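Long-range contacts in acylneuraminate lyase (PDB 4N4Q), which is a member of the dihydrodipicolinate synthetase family of TIM-barrel proteins and forms an assembly of four chains: residues E60-V65 with K92-L97; A175-M180 with L200-K205; E127-A132 with E159-I164; Y139-L144 with D152-L157; K8-A13 with K205-S210. All coordinates share one frame; numbering follows the deposited sequence.

How the contacts relate
All five contacts belong to one TIM barrel. Contact 5 pairs the first strand (9-12) with the last (206-209), its centre about 7 Å from the centre of the chain, and the other four lie between those two strands in sequence. Contacts 1 and 2 are farthest apart, their centres about 32 Å from each other on opposite sides of the chain's centre. Contacts 3 and 4 form a bridge between them: contact 1 touches contact 3 (centres about 17 Å apart), contact 3 touches contact 4 (about 15 Å), and contact 4 meets contact 2 through Tyr140 and Leu179. Contact 2 shares Lys205 with contact 5.

Contact 1 (E60-V65 with K92-L97); sequences EDKKEV and KELAKL
Lys63 and Leu97 make the tight part of this helix-helix contact: CD2 of Leu97 lies 3.6 Å from CB of Lys63, the two side chains crossing at about a right angle. The neighbouring methyl comes from Leu94, whose CD2 reaches to 3.6 Å from CG of Lys63. Its other branch, CD1, packs 3.7 Å from CD of Lys62, so the fork of Leu94 is divided between the aliphatic shafts of two consecutive lysines. Leu94 and Leu97 also touch Met66 one turn further along helix 59-73, which extends the apolar seam beyond this segment.

The charged side is looser. A bend in the Lys63 chain at chi3 (-64°) carries its ammonium group off the seam toward two carboxylates. NZ is bonded to Glu60 OE2 at 3.0 Å, approaching 61° out of the carboxylate plane, while its salt bridge to Glu93 OE2 across the helices is long, 3.6 Å. The two acid oxygens, Glu60 OE2 and Glu93 OE2, remain 6.3 Å apart; the lysine between them probably offsets their mutual repulsion. Glu60 and Glu93 are both solvent-exposed, and Lys63 additionally has a cation-pi contact with Phe59. The axes of the two short segments run 12° from parallel at 10.8 Å, as expected of consecutive helices, 59-73 and 88-100, in the outer layer of a TIM barrel.

Contact 2 (A175-M180 with L200-K205); sequences AFERLM and LTMGAK
Successive turns at chi2 (-72°) and chi3 (-62°) fold the Met180 chain so that its methyl end faces the backbone of 202-203: CE lies 3.6 Å from Met202 O and 3.5 Å from Gly203 O. Met202 is bent as well, with an unstaggered chi2 of -28°, and runs beside Glu177 in the same direction, its CE 3.7 Å from Glu177 CG. On the other flank, Phe176 CZ approaches Ala204 CB at 4.0 Å, and the CG of Met180 sits 3.7 Å above one face of the Phe176 ring, toward its rim.

The acid end of Glu177 points to other partners. Arg178 holds it side-on with NE and NH1, one nitrogen to each oxygen and nearly in the guanidinium plane; NE to OE1 measures 2.7 Å. His239 and Asn242 of the second subunit bond the same carboxylate, and that His239 also packs on Met180 and Met202, placing the contact at a subunit interface. The backbone that receives Met180 is a Schellman motif with Gly203 as its C-prime residue: Ala204 N bonds Gly199 O and Gly203 N bonds Leu200 O at 3.0 Å, ending helix 196-201 before the last barrel strand.

Contact 3 (E127-A132 with E159-I164); sequences EISKAA and EIKNVI
Lys161 and Ser129 meet where the last part of helix 118-129 and the residues after it come up against the turn that leads into strand 163-168. From its first carbon outward, the lysine skirts the serine: CB lies 4.1 Å from Ser129 OG, and CD passes 3.8 Å from Ser129 O. CG stands anti to the backbone N (chi1 -178°), which starts the chain along this course, and bends at chi2 and chi4 then lead to NZ, which forms a salt bridge with Asp133, just beyond the first segment. Ser129 OG is bonded to Glu126 O in its own helix, and its contact with the turn is a packing one, 3.5 Å from Ile160 CG2. Ile160 also touches His122 and Tyr125, so it continues the same packing along the helix.

Residues Ile160 to Val163 form a type II beta turn, closed by Val163 N to Ile160 O at 3.1 Å, with Asn162 at its third position in a positive-phi conformation (76°). In the TIM barrel this turn is the short alpha-beta loop joining helix 151-158 to strand 163-168, next in order after the loop that leaves helix 118-129 for strand 136-139. The amide of Asn162 spans the two loops. Its ND2 gives Ser129 O a weak, strongly bent hydrogen bond (2.7 Å, 119° at the hydrogen) and has a second weak bond to Asp133.

Contact 4 (Y139-L144 with D152-L157); sequences YYLPQL and DQFGKL
The Phe154 ring receives the edge of Tyr140 on one face: Tyr140 CD1 stands 4.2 Å above the plane, over the ring centre. With centroids 5.5 Å apart and planes at 63°, this is a T-shaped pair. At the Phe154 edge, near its plane, Tyr139 O lies 3.5 Å from CE1, a placement that would suit the positive rim of the ring. Setting CG anti to the backbone N (chi1 -171°) sends the phenyl group out from its helix to the 139-141 backbone, where CZ also reaches 3.8 Å from Tyr140 CA. Leu141 and Phe154 side chains cross at about a right angle (Leu141 CG to Phe154 CE1 4.0 Å), and Leu141 CD1 meets Leu157 CD1 tip to tip at a tight 3.5 Å. In the fold, the contact joins the loop after strand 136-139 to the weakly bonded helix 151-158 that follows it. Leu179 of helix 173-182 touches both aromatic rings, Ser166 of strand 163-168 also lies against both, and helix 118-129 meets Leu141 through Thr121.

Contact 5 (K8-A13 with K205-S210); sequences KGLFPA and KGFIGS
Gly9 O is met by two donors of the partner strand: Phe207 N, hydrogen-bonded at 2.9 Å, and the CA-H of Gly206, with CA at 3.4 Å. It belongs to a parallel ladder between strands 9-12 and 206-209, the first and last strands of the TIM barrel. Because strand 9-12 is also bonded through Leu10 and Pro12 to Asp43 and Tyr46 on its other side, this pairing helps close the ring.

Five backbone hydrogen bonds alternate in direction along the ladder. Gly9 N to Lys205 O (2.8 Å, 173° at the hydrogen) is the straightest; Phe11 N to Phe207 O follows at 2.8 Å. Toward the C-terminal end the geometry changes: Ala13 N still bonds Gly209 O at 2.9 Å but comes from well above the carbonyl plane, 65° out of it. The axes of the two short strands are inclined by 20° at a closest approach of 4.7 Å.

Side chains alternate between faces. Phe11 and Ile208 share one with Met189, while Leu10 and Phe207 occupy the other, under helices 216-227 and 196-201. On that helix-covered face the side chains of Leu10 and Phe207 touch directly, Leu10 CD2 resting 3.9 Å from Phe207 CB.

Contact 1 (E60-V65 with K92-L97)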
# COMPACT_ATOMS: atom_id res chain seq x y z
N GLU B 60 -24.19 -7.19 27.35
CA GLU B 60 -25.22 -6.48 28.12
C GLU B 60 -25.18 -4.95 27.91
O GLU B 60 -26.25 -4.34 27.73
CB GLU B 60 -25.22 -6.87 29.61
CG GLU B 60 -25.61 -8.32 29.87
CD GLU B 60 -27.13 -8.61 29.75
OE1 GLU B 60 -27.95 -7.67 29.96
OE2 GLU B 60 -27.50 -9.78 29.46
N ASP B 61 -23.97 -4.37 27.91
CA ASP B 61 -23.77 -2.93 27.71
C ASP B 61 -24.52 -2.52 26.44
O ASP B 61 -25.26 -1.53 26.45
CB ASP B 61 -22.27 -2.55 27.54
CG ASP B 61 -21.44 -2.65 28.85
OD1 ASP B 61 -21.98 -2.48 29.97
OD2 ASP B 61 -20.21 -2.87 28.75
N LYS B 62 -24.33 -3.30 25.37
CA LYS B 62 -24.92 -3.03 24.06
C LYS B 62 -26.44 -2.98 24.10
O LYS B 62 -27.06 -2.06 23.56
CB LYS B 62 -24.50 -4.10 23.06
CG LYS B 62 -23.05 -4.01 22.60
CD LYS B 62 -22.75 -5.18 21.67
CE LYS B 62 -21.29 -5.59 21.79
NZ LYS B 62 -20.79 -6.30 20.61
N LYS B 63 -27.04 -4.00 24.70
CA LYS B 63 -28.50 -4.04 24.83
C LYS B 63 -28.93 -2.86 25.68
O LYS B 63 -29.87 -2.15 25.33
CB LYS B 63 -28.97 -5.37 25.40
CG LYS B 63 -28.62 -6.53 24.47
CD LYS B 63 -29.08 -7.86 25.02
CE LYS B 63 -28.35 -8.20 26.30
NZ LYS B 63 -28.83 -9.53 26.78
N GLU B 64 -28.21 -2.60 26.77
CA GLU B 64 -28.59 -1.48 27.63
C GLU B 64 -28.59 -0.12 26.89
O GLU B 64 -29.57 0.62 26.94
CB GLU B 64 -27.77 -1.45 28.92
CG GLU B 64 -28.47 -0.73 30.07
CD GLU B 64 -29.84 -1.31 30.38
OE1 GLU B 64 -29.91 -2.42 30.93
OE2 GLU B 64 -30.84 -0.66 30.06
N VAL B 65 -27.50 0.16 26.16
CA VAL B 65 -27.37 1.38 25.37
C VAL B 65 -28.53 1.50 24.36
O VAL B 65 -29.13 2.56 24.23
CB VAL B 65 -25.98 1.42 24.64
CG1 VAL B 65 -25.91 2.56 23.63
CG2 VAL B 65 -24.88 1.56 25.67
N LYS B 92 -27.61 -11.48 16.08
CA LYS B 92 -29.02 -11.87 15.85
C LYS B 92 -30.00 -11.36 16.92
O LYS B 92 -31.03 -10.72 16.59
CB LYS B 92 -29.15 -13.37 15.68
CG LYS B 92 -29.00 -13.82 14.24
CD LYS B 92 -29.62 -15.20 14.07
CE LYS B 92 -28.54 -16.25 13.92
NZ LYS B 92 -29.02 -17.53 14.48
N GLU B 93 -29.70 -11.64 18.19
CA GLU B 93 -30.44 -11.05 19.33
C GLU B 93 -30.47 -9.51 19.29
O GLU B 93 -31.51 -8.91 19.57
CB GLU B 93 -29.86 -11.53 20.68
CG GLU B 93 -30.63 -11.00 21.92
CD GLU B 93 -30.27 -11.71 23.23
OE1 GLU B 93 -29.46 -12.66 23.21
OE2 GLU B 93 -30.79 -11.30 24.29
N LEU B 94 -29.34 -8.88 18.94
CA LEU B 94 -29.30 -7.41 18.83
C LEU B 94 -30.26 -6.87 17.73
O LEU B 94 -30.85 -5.79 17.88
CB LEU B 94 -27.87 -6.89 18.64
CG LEU B 94 -26.85 -6.94 19.80
CD1 LEU B 94 -25.53 -6.19 19.45
CD2 LEU B 94 -27.39 -6.39 21.13
N ALA B 95 -30.41 -7.64 16.65
CA ALA B 95 -31.28 -7.30 15.51
C ALA B 95 -32.75 -7.42 15.93
O ALA B 95 -33.57 -6.55 15.61
CB ALA B 95 -30.99 -8.24 14.33
N LYS B 96 -33.07 -8.48 16.67
CA LYS B 96 -34.41 -8.63 17.26
C LYS B 96 -34.72 -7.53 18.27
O LYS B 96 -35.85 -7.06 18.33
CB LYS B 96 -34.56 -10.00 17.93
CG LYS B 96 -34.48 -11.18 16.97
CD LYS B 96 -34.22 -12.49 17.72
CE LYS B 96 -34.51 -13.70 16.84
NZ LYS B 96 -35.97 -13.85 16.49
N LEU B 97 -33.72 -7.15 19.06
CA LEU B 97 -33.90 -6.11 20.06
C LEU B 97 -34.21 -4.77 19.41
O LEU B 97 -35.14 -4.09 19.83
CB LEU B 97 -32.71 -5.99 21.01
CG LEU B 97 -32.86 -4.96 22.15
CD1 LEU B 97 -34.09 -5.24 23.06
CD2 LEU B 97 -31.60 -4.89 23.00

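Contact 2 (A175-M180 with L200-K205)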
# COMPACT_ATOMS: atom_id res chain seq x y z
N ALA B 175 -15.52 5.05 -6.56
CA ALA B 175 -16.35 3.91 -6.16
C ALA B 175 -17.71 4.38 -5.70
O ALA B 175 -18.71 3.73 -6.00
CB ALA B 175 -15.70 3.09 -5.07
N PHE B 176 -17.74 5.48 -4.95
CA PHE B 176 -19.02 6.08 -4.54
C PHE B 176 -19.85 6.55 -5.75
O PHE B 176 -20.98 6.12 -5.92
CB PHE B 176 -18.86 7.19 -3.50
CG PHE B 176 -20.18 7.71 -2.96
CD1 PHE B 176 -21.04 6.87 -2.25
CD2 PHE B 176 -20.60 9.02 -3.21
CE1 PHE B 176 -22.27 7.34 -1.78
CE2 PHE B 176 -21.82 9.49 -2.73
CZ PHE B 176 -22.66 8.65 -2.03
N GLU B 177 -19.28 7.41 -6.60
CA GLU B 177 -20.01 7.78 -7.83
C GLU B 177 -20.56 6.52 -8.55
O GLU B 177 -21.75 6.47 -8.91
CB GLU B 177 -19.12 8.64 -8.75
CG GLU B 177 -19.74 9.01 -10.10
CD GLU B 177 -19.74 7.84 -11.09
OE1 GLU B 177 -18.68 7.19 -11.26
OE2 GLU B 177 -20.78 7.60 -11.72
N ARG B 178 -19.73 5.47 -8.68
CA ARG B 178 -20.17 4.24 -9.39
C ARG B 178 -21.34 3.52 -8.73
O ARG B 178 -22.23 2.99 -9.43
CB ARG B 178 -19.01 3.25 -9.64
CG ARG B 178 -17.82 3.82 -10.44
CD ARG B 178 -18.00 3.76 -11.98
NE ARG B 178 -18.93 4.76 -12.51
CZ ARG B 178 -19.63 4.61 -13.64
NH1 ARG B 178 -20.47 5.57 -14.03
NH2 ARG B 178 -19.52 3.51 -14.38
N LEU B 179 -21.35 3.46 -7.40
CA LEU B 179 -22.46 2.80 -6.69
C LEU B 179 -23.77 3.56 -6.87
O LEU B 179 -24.79 2.96 -7.12
CB LEU B 179 -22.14 2.56 -5.21
CG LEU B 179 -21.11 1.46 -4.93
CD1 LEU B 179 -20.77 1.40 -3.44
CD2 LEU B 179 -21.57 0.09 -5.42
N MET B 180 -23.71 4.88 -6.79
CA MET B 180 -24.92 5.71 -6.97
C MET B 180 -25.46 5.58 -8.40
O MET B 180 -26.66 5.65 -8.63
CB MET B 180 -24.60 7.15 -6.63
CG MET B 180 -24.21 7.35 -5.16
SD MET B 180 -25.63 7.17 -4.05
CE MET B 180 -26.71 8.50 -4.59
N LEU B 200 -22.73 15.14 -1.30
CA LEU B 200 -23.92 15.88 -1.77
C LEU B 200 -23.98 15.97 -3.29
O LEU B 200 -25.02 15.67 -3.91
CB LEU B 200 -23.93 17.31 -1.19
CG LEU B 200 -24.41 17.46 0.26
CD1 LEU B 200 -24.22 18.92 0.72
CD2 LEU B 200 -25.87 17.00 0.41
N THR B 201 -22.84 16.34 -3.87
CA THR B 201 -22.68 16.55 -5.32
C THR B 201 -23.05 15.31 -6.12
O THR B 201 -23.66 15.41 -7.19
CB THR B 201 -21.24 17.04 -5.66
OG1 THR B 201 -20.97 18.25 -4.96
CG2 THR B 201 -21.06 17.31 -7.15
N MET B 202 -22.68 14.14 -5.60
CA MET B 202 -23.03 12.87 -6.25
C MET B 202 -24.33 12.19 -5.76
O MET B 202 -24.60 11.03 -6.09
CB MET B 202 -21.83 11.90 -6.33
CG MET B 202 -20.87 12.07 -7.53
SD MET B 202 -21.55 12.76 -9.08
CE MET B 202 -22.57 11.43 -9.67
N GLY B 203 -25.14 12.92 -4.99
CA GLY B 203 -26.49 12.45 -4.62
C GLY B 203 -26.72 11.94 -3.21
O GLY B 203 -27.79 11.39 -2.92
N ALA B 204 -25.73 12.09 -2.31
CA ALA B 204 -25.91 11.67 -0.90
C ALA B 204 -26.88 12.64 -0.19
O ALA B 204 -26.76 13.85 -0.32
CB ALA B 204 -24.57 11.64 -0.17
N LYS B 205 -27.84 12.11 0.55
CA LYS B 205 -28.78 12.96 1.28
C LYS B 205 -28.70 12.72 2.80
O LYS B 205 -29.18 13.55 3.60
CB LYS B 205 -30.22 12.77 0.76
CG LYS B 205 -30.37 13.04 -0.76
CD LYS B 205 -31.73 13.62 -1.07
CE LYS B 205 -32.02 13.71 -2.57
NZ LYS B 205 -32.58 12.40 -3.06

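Contact 3 (E127-A132 with E159-I164)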
# COMPACT_ATOMS: atom_id res chain seq x y z
N GLU B 127 -27.38 -14.69 7.30
CA GLU B 127 -27.89 -15.24 8.54
C GLU B 127 -28.56 -14.18 9.40
O GLU B 127 -29.61 -14.44 10.00
CB GLU B 127 -26.78 -15.93 9.32
CG GLU B 127 -26.93 -17.44 9.41
CD GLU B 127 -26.60 -17.97 10.79
OE1 GLU B 127 -27.48 -17.94 11.67
OE2 GLU B 127 -25.45 -18.40 11.00
N ILE B 128 -27.94 -12.99 9.46
CA ILE B 128 -28.51 -11.85 10.17
C ILE B 128 -29.89 -11.47 9.61
O ILE B 128 -30.84 -11.34 10.37
CB ILE B 128 -27.57 -10.59 10.17
CG1 ILE B 128 -26.17 -10.95 10.68
CG2 ILE B 128 -28.18 -9.49 11.03
CD1 ILE B 128 -25.16 -9.79 10.62
N SER B 129 -30.01 -11.31 8.29
CA SER B 129 -31.25 -10.80 7.69
C SER B 129 -32.46 -11.66 8.01
O SER B 129 -33.61 -11.20 7.94
CB SER B 129 -31.10 -10.65 6.17
OG SER B 129 -31.02 -11.90 5.50
N LYS B 130 -32.21 -12.91 8.38
CA LYS B 130 -33.24 -13.84 8.78
C LYS B 130 -33.77 -13.59 10.20
O LYS B 130 -34.87 -14.04 10.54
CB LYS B 130 -32.70 -15.26 8.65
CG LYS B 130 -32.71 -15.76 7.22
CD LYS B 130 -31.92 -17.04 7.05
CE LYS B 130 -32.32 -17.71 5.73
NZ LYS B 130 -31.46 -18.89 5.43
N ALA B 131 -33.01 -12.88 11.02
CA ALA B 131 -33.34 -12.75 12.44
C ALA B 131 -34.57 -11.89 12.77
O ALA B 131 -35.28 -12.17 13.74
CB ALA B 131 -32.13 -12.25 13.23
N ALA B 132 -34.81 -10.86 11.96
CA ALA B 132 -35.84 -9.86 12.24
C ALA B 132 -36.12 -9.05 10.98
O ALA B 132 -35.21 -8.86 10.15
CB ALA B 132 -35.38 -8.92 13.38
N GLU B 159 -28.39 -7.24 -2.45
CA GLU B 159 -29.62 -7.97 -2.80
C GLU B 159 -30.10 -8.93 -1.70
O GLU B 159 -31.17 -9.52 -1.83
CB GLU B 159 -29.47 -8.69 -4.17
CG GLU B 159 -28.98 -10.14 -4.14
CD GLU B 159 -28.56 -10.67 -5.51
OE1 GLU B 159 -29.17 -10.28 -6.53
OE2 GLU B 159 -27.60 -11.48 -5.57
N ILE B 160 -29.32 -9.08 -0.63
CA ILE B 160 -29.74 -9.90 0.53
C ILE B 160 -31.02 -9.34 1.14
O ILE B 160 -31.18 -8.12 1.23
CB ILE B 160 -28.60 -10.00 1.59
CG1 ILE B 160 -27.52 -10.99 1.14
CG2 ILE B 160 -29.12 -10.40 2.97
CD1 ILE B 160 -26.16 -10.74 1.78
N LYS B 161 -31.94 -10.22 1.55
CA LYS B 161 -33.21 -9.85 2.19
C LYS B 161 -33.04 -8.81 3.31
O LYS B 161 -32.11 -8.91 4.12
CB LYS B 161 -33.90 -11.12 2.72
CG LYS B 161 -35.28 -10.93 3.38
CD LYS B 161 -35.39 -11.87 4.60
CE LYS B 161 -36.82 -12.33 4.88
NZ LYS B 161 -37.82 -11.21 4.90
N ASN B 162 -33.90 -7.79 3.31
CA ASN B 162 -33.88 -6.66 4.26
C ASN B 162 -32.83 -5.57 4.05
O ASN B 162 -32.95 -4.48 4.61
CB ASN B 162 -33.83 -7.16 5.71
CG ASN B 162 -35.03 -7.98 6.04
OD1 ASN B 162 -36.13 -7.63 5.63
ND2 ASN B 162 -34.84 -9.08 6.74
N VAL B 163 -31.81 -5.87 3.25
CA VAL B 163 -30.72 -4.93 3.02
C VAL B 163 -31.21 -3.79 2.10
O VAL B 163 -31.65 -4.04 0.98
CB VAL B 163 -29.51 -5.68 2.43
CG1 VAL B 163 -28.40 -4.74 2.07
CG2 VAL B 163 -29.03 -6.75 3.40
N ILE B 164 -31.18 -2.55 2.59
CA ILE B 164 -31.74 -1.42 1.84
C ILE B 164 -30.64 -0.55 1.26
O ILE B 164 -30.88 0.29 0.38
CB ILE B 164 -32.72 -0.57 2.71
CG1 ILE B 164 -31.99 0.06 3.91
CG2 ILE B 164 -33.90 -1.43 3.15
CD1 ILE B 164 -32.66 1.34 4.47

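Contact 4 (Y139-L144 with D152-L157)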
# COMPACT_ATOMS: atom_id res chain seq x y z
N TYR B 139 -21.70 -2.38 5.51
CA TYR B 139 -20.56 -1.45 5.38
C TYR B 139 -19.96 -1.59 3.99
O TYR B 139 -19.97 -2.69 3.42
CB TYR B 139 -19.51 -1.68 6.48
CG TYR B 139 -19.75 -0.85 7.74
CD1 TYR B 139 -20.89 -1.06 8.51
CD2 TYR B 139 -18.85 0.15 8.13
CE1 TYR B 139 -21.13 -0.32 9.67
CE2 TYR B 139 -19.08 0.92 9.28
CZ TYR B 139 -20.23 0.66 10.06
OH TYR B 139 -20.50 1.38 11.20
N TYR B 140 -19.48 -0.50 3.40
CA TYR B 140 -18.84 -0.65 2.09
C TYR B 140 -17.52 -1.39 2.27
O TYR B 140 -16.70 -1.01 3.12
CB TYR B 140 -18.60 0.68 1.39
CG TYR B 140 -17.69 0.56 0.19
CD1 TYR B 140 -18.17 0.08 -1.03
CD2 TYR B 140 -16.34 0.92 0.27
CE1 TYR B 140 -17.35 -0.03 -2.13
CE2 TYR B 140 -15.51 0.81 -0.83
CZ TYR B 140 -16.03 0.33 -2.02
OH TYR B 140 -15.23 0.22 -3.11
N LEU B 141 -17.36 -2.46 1.48
CA LEU B 141 -16.19 -3.34 1.51
C LEU B 141 -15.37 -3.21 0.21
O LEU B 141 -15.83 -3.69 -0.84
CB LEU B 141 -16.61 -4.82 1.65
CG LEU B 141 -17.95 -5.41 2.13
CD1 LEU B 141 -17.86 -6.93 2.04
CD2 LEU B 141 -18.32 -5.03 3.54
N PRO B 142 -14.17 -2.57 0.26
CA PRO B 142 -13.29 -2.54 -0.94
C PRO B 142 -12.64 -3.90 -1.30
O PRO B 142 -12.64 -4.30 -2.48
CB PRO B 142 -12.20 -1.51 -0.56
CG PRO B 142 -12.24 -1.43 0.97
CD PRO B 142 -13.68 -1.68 1.34
N GLN B 143 -12.10 -4.59 -0.30
CA GLN B 143 -11.28 -5.78 -0.52
C GLN B 143 -11.47 -6.80 0.60
O GLN B 143 -11.34 -6.46 1.78
CB GLN B 143 -9.79 -5.39 -0.61
N LEU B 144 -11.78 -8.04 0.23
CA LEU B 144 -11.81 -9.15 1.20
C LEU B 144 -10.82 -10.25 0.79
O LEU B 144 -10.62 -10.51 -0.40
CB LEU B 144 -13.25 -9.70 1.36
CG LEU B 144 -14.31 -9.02 2.27
CD1 LEU B 144 -14.12 -9.29 3.77
CD2 LEU B 144 -14.43 -7.53 2.06
N ASP B 152 -20.08 -4.83 -9.15
CA ASP B 152 -21.06 -5.92 -9.36
C ASP B 152 -21.13 -6.91 -8.20
O ASP B 152 -22.20 -7.45 -7.91
CB ASP B 152 -20.76 -6.70 -10.65
CG ASP B 152 -21.36 -6.05 -11.90
OD1 ASP B 152 -22.34 -5.26 -11.78
OD2 ASP B 152 -20.85 -6.33 -13.01
N GLN B 153 -20.00 -7.15 -7.54
CA GLN B 153 -19.90 -8.12 -6.43
C GLN B 153 -20.55 -7.61 -5.14
O GLN B 153 -21.10 -8.38 -4.34
CB GLN B 153 -18.43 -8.44 -6.19
CG GLN B 153 -18.15 -9.34 -5.01
CD GLN B 153 -17.85 -10.78 -5.41
OE1 GLN B 153 -18.73 -11.63 -5.37
NE2 GLN B 153 -16.60 -11.04 -5.80
N PHE B 154 -20.46 -6.30 -4.94
CA PHE B 154 -21.04 -5.65 -3.78
C PHE B 154 -22.56 -5.63 -3.91
O PHE B 154 -23.27 -5.55 -2.92
CB PHE B 154 -20.50 -4.23 -3.66
CG PHE B 154 -20.88 -3.54 -2.39
CD1 PHE B 154 -20.32 -3.95 -1.17
CD2 PHE B 154 -21.77 -2.48 -2.39
CE1 PHE B 154 -20.67 -3.31 0.02
CE2 PHE B 154 -22.12 -1.84 -1.20
CZ PHE B 154 -21.57 -2.26 0.00
N GLY B 155 -23.05 -5.71 -5.15
CA GLY B 155 -24.48 -5.77 -5.41
C GLY B 155 -25.10 -7.08 -4.98
O GLY B 155 -26.30 -7.14 -4.72
N LYS B 156 -24.28 -8.12 -4.89
CA LYS B 156 -24.74 -9.42 -4.41
C LYS B 156 -25.04 -9.33 -2.90
O LYS B 156 -25.92 -10.02 -2.38
CB LYS B 156 -23.70 -10.51 -4.69
CG LYS B 156 -23.39 -10.75 -6.19
CD LYS B 156 -23.79 -12.17 -6.60
CE LYS B 156 -23.05 -12.65 -7.85
NZ LYS B 156 -23.58 -11.99 -9.09
N LEU B 157 -24.31 -8.45 -2.23
CA LEU B 157 -24.54 -8.17 -0.81
C LEU B 157 -25.77 -7.28 -0.63
O LEU B 157 -26.57 -7.50 0.28
CB LEU B 157 -23.31 -7.51 -0.19
CG LEU B 157 -22.04 -8.35 -0.04
CD1 LEU B 157 -20.89 -7.47 0.43
CD2 LEU B 157 -22.27 -9.51 0.94

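Contact 5 (K8-A13 with K205-S210)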
# COMPACT_ATOMS: atom_id res chain seq x y z
N LYS B 8 -32.66 11.20 5.67
CA LYS B 8 -32.01 12.44 5.23
C LYS B 8 -31.40 13.19 6.38
O LYS B 8 -31.93 13.17 7.49
CB LYS B 8 -32.99 13.39 4.49
CG LYS B 8 -33.42 12.91 3.13
CD LYS B 8 -34.66 13.64 2.60
CE LYS B 8 -34.49 15.16 2.54
NZ LYS B 8 -33.39 15.60 1.59
N GLY B 9 -30.27 13.84 6.11
CA GLY B 9 -29.68 14.77 7.03
C GLY B 9 -28.52 14.20 7.83
O GLY B 9 -27.89 13.21 7.41
N LEU B 10 -28.24 14.83 8.97
CA LEU B 10 -27.10 14.48 9.81
C LEU B 10 -27.43 13.47 10.92
O LEU B 10 -28.36 13.69 11.73
CB LEU B 10 -26.49 15.73 10.41
CG LEU B 10 -26.12 16.85 9.44
CD1 LEU B 10 -25.55 18.01 10.24
CD2 LEU B 10 -25.09 16.32 8.43
N PHE B 11 -26.62 12.41 10.95
CA PHE B 11 -26.66 11.32 11.90
C PHE B 11 -25.30 11.20 12.63
O PHE B 11 -24.45 10.45 12.18
CB PHE B 11 -26.90 10.02 11.14
CG PHE B 11 -28.36 9.79 10.75
CD1 PHE B 11 -28.98 10.59 9.78
CD2 PHE B 11 -29.08 8.76 11.31
CE1 PHE B 11 -30.31 10.38 9.41
CE2 PHE B 11 -30.42 8.53 10.93
CZ PHE B 11 -31.02 9.36 9.96
N PRO B 12 -25.07 11.97 13.74
CA PRO B 12 -23.86 11.78 14.51
C PRO B 12 -23.68 10.30 14.85
O PRO B 12 -24.65 9.64 15.21
CB PRO B 12 -24.13 12.56 15.80
CG PRO B 12 -25.68 12.87 15.76
CD PRO B 12 -25.91 13.04 14.30
N ALA B 13 -22.44 9.81 14.73
CA ALA B 13 -22.06 8.52 15.28
C ALA B 13 -21.86 8.70 16.79
O ALA B 13 -20.80 9.12 17.25
CB ALA B 13 -20.79 8.00 14.61
N LYS B 205 -27.84 12.11 0.55
CA LYS B 205 -28.78 12.96 1.28
C LYS B 205 -28.70 12.72 2.80
O LYS B 205 -29.18 13.55 3.60
CB LYS B 205 -30.22 12.77 0.76
CG LYS B 205 -30.37 13.04 -0.76
CD LYS B 205 -31.73 13.62 -1.07
CE LYS B 205 -32.02 13.71 -2.57
NZ LYS B 205 -32.58 12.40 -3.06
N GLY B 206 -28.08 11.60 3.17
CA GLY B 206 -27.82 11.27 4.58
C GLY B 206 -26.33 11.12 4.88
O GLY B 206 -25.54 10.65 4.05
N PHE B 207 -25.96 11.52 6.09
CA PHE B 207 -24.55 11.64 6.53
C PHE B 207 -24.36 11.11 7.95
O PHE B 207 -24.99 11.58 8.89
CB PHE B 207 -24.11 13.10 6.41
CG PHE B 207 -24.22 13.61 5.00
CD1 PHE B 207 -23.19 13.38 4.10
CD2 PHE B 207 -25.39 14.23 4.56
CE1 PHE B 207 -23.31 13.79 2.78
CE2 PHE B 207 -25.51 14.67 3.22
CZ PHE B 207 -24.47 14.44 2.33
N ILE B 208 -23.52 10.08 8.08
CA ILE B 208 -23.24 9.53 9.40
C ILE B 208 -21.79 9.89 9.73
O ILE B 208 -20.90 9.55 8.96
CB ILE B 208 -23.38 7.99 9.42
CG1 ILE B 208 -24.80 7.59 9.09
CG2 ILE B 208 -22.96 7.42 10.79
CD1 ILE B 208 -24.92 6.18 8.65
N GLY B 209 -21.56 10.58 10.84
CA GLY B 209 -20.19 10.96 11.18
C GLY B 209 -19.94 11.27 12.63
O GLY B 209 -20.83 11.74 13.34
N SER B 210 -18.72 11.00 13.08
CA SER B 210 -18.31 11.36 14.45
C SER B 210 -18.37 12.85 14.69
O SER B 210 -18.62 13.30 15.81
CB SER B 210 -16.87 10.92 14.70
OG SER B 210 -16.00 11.62 13.84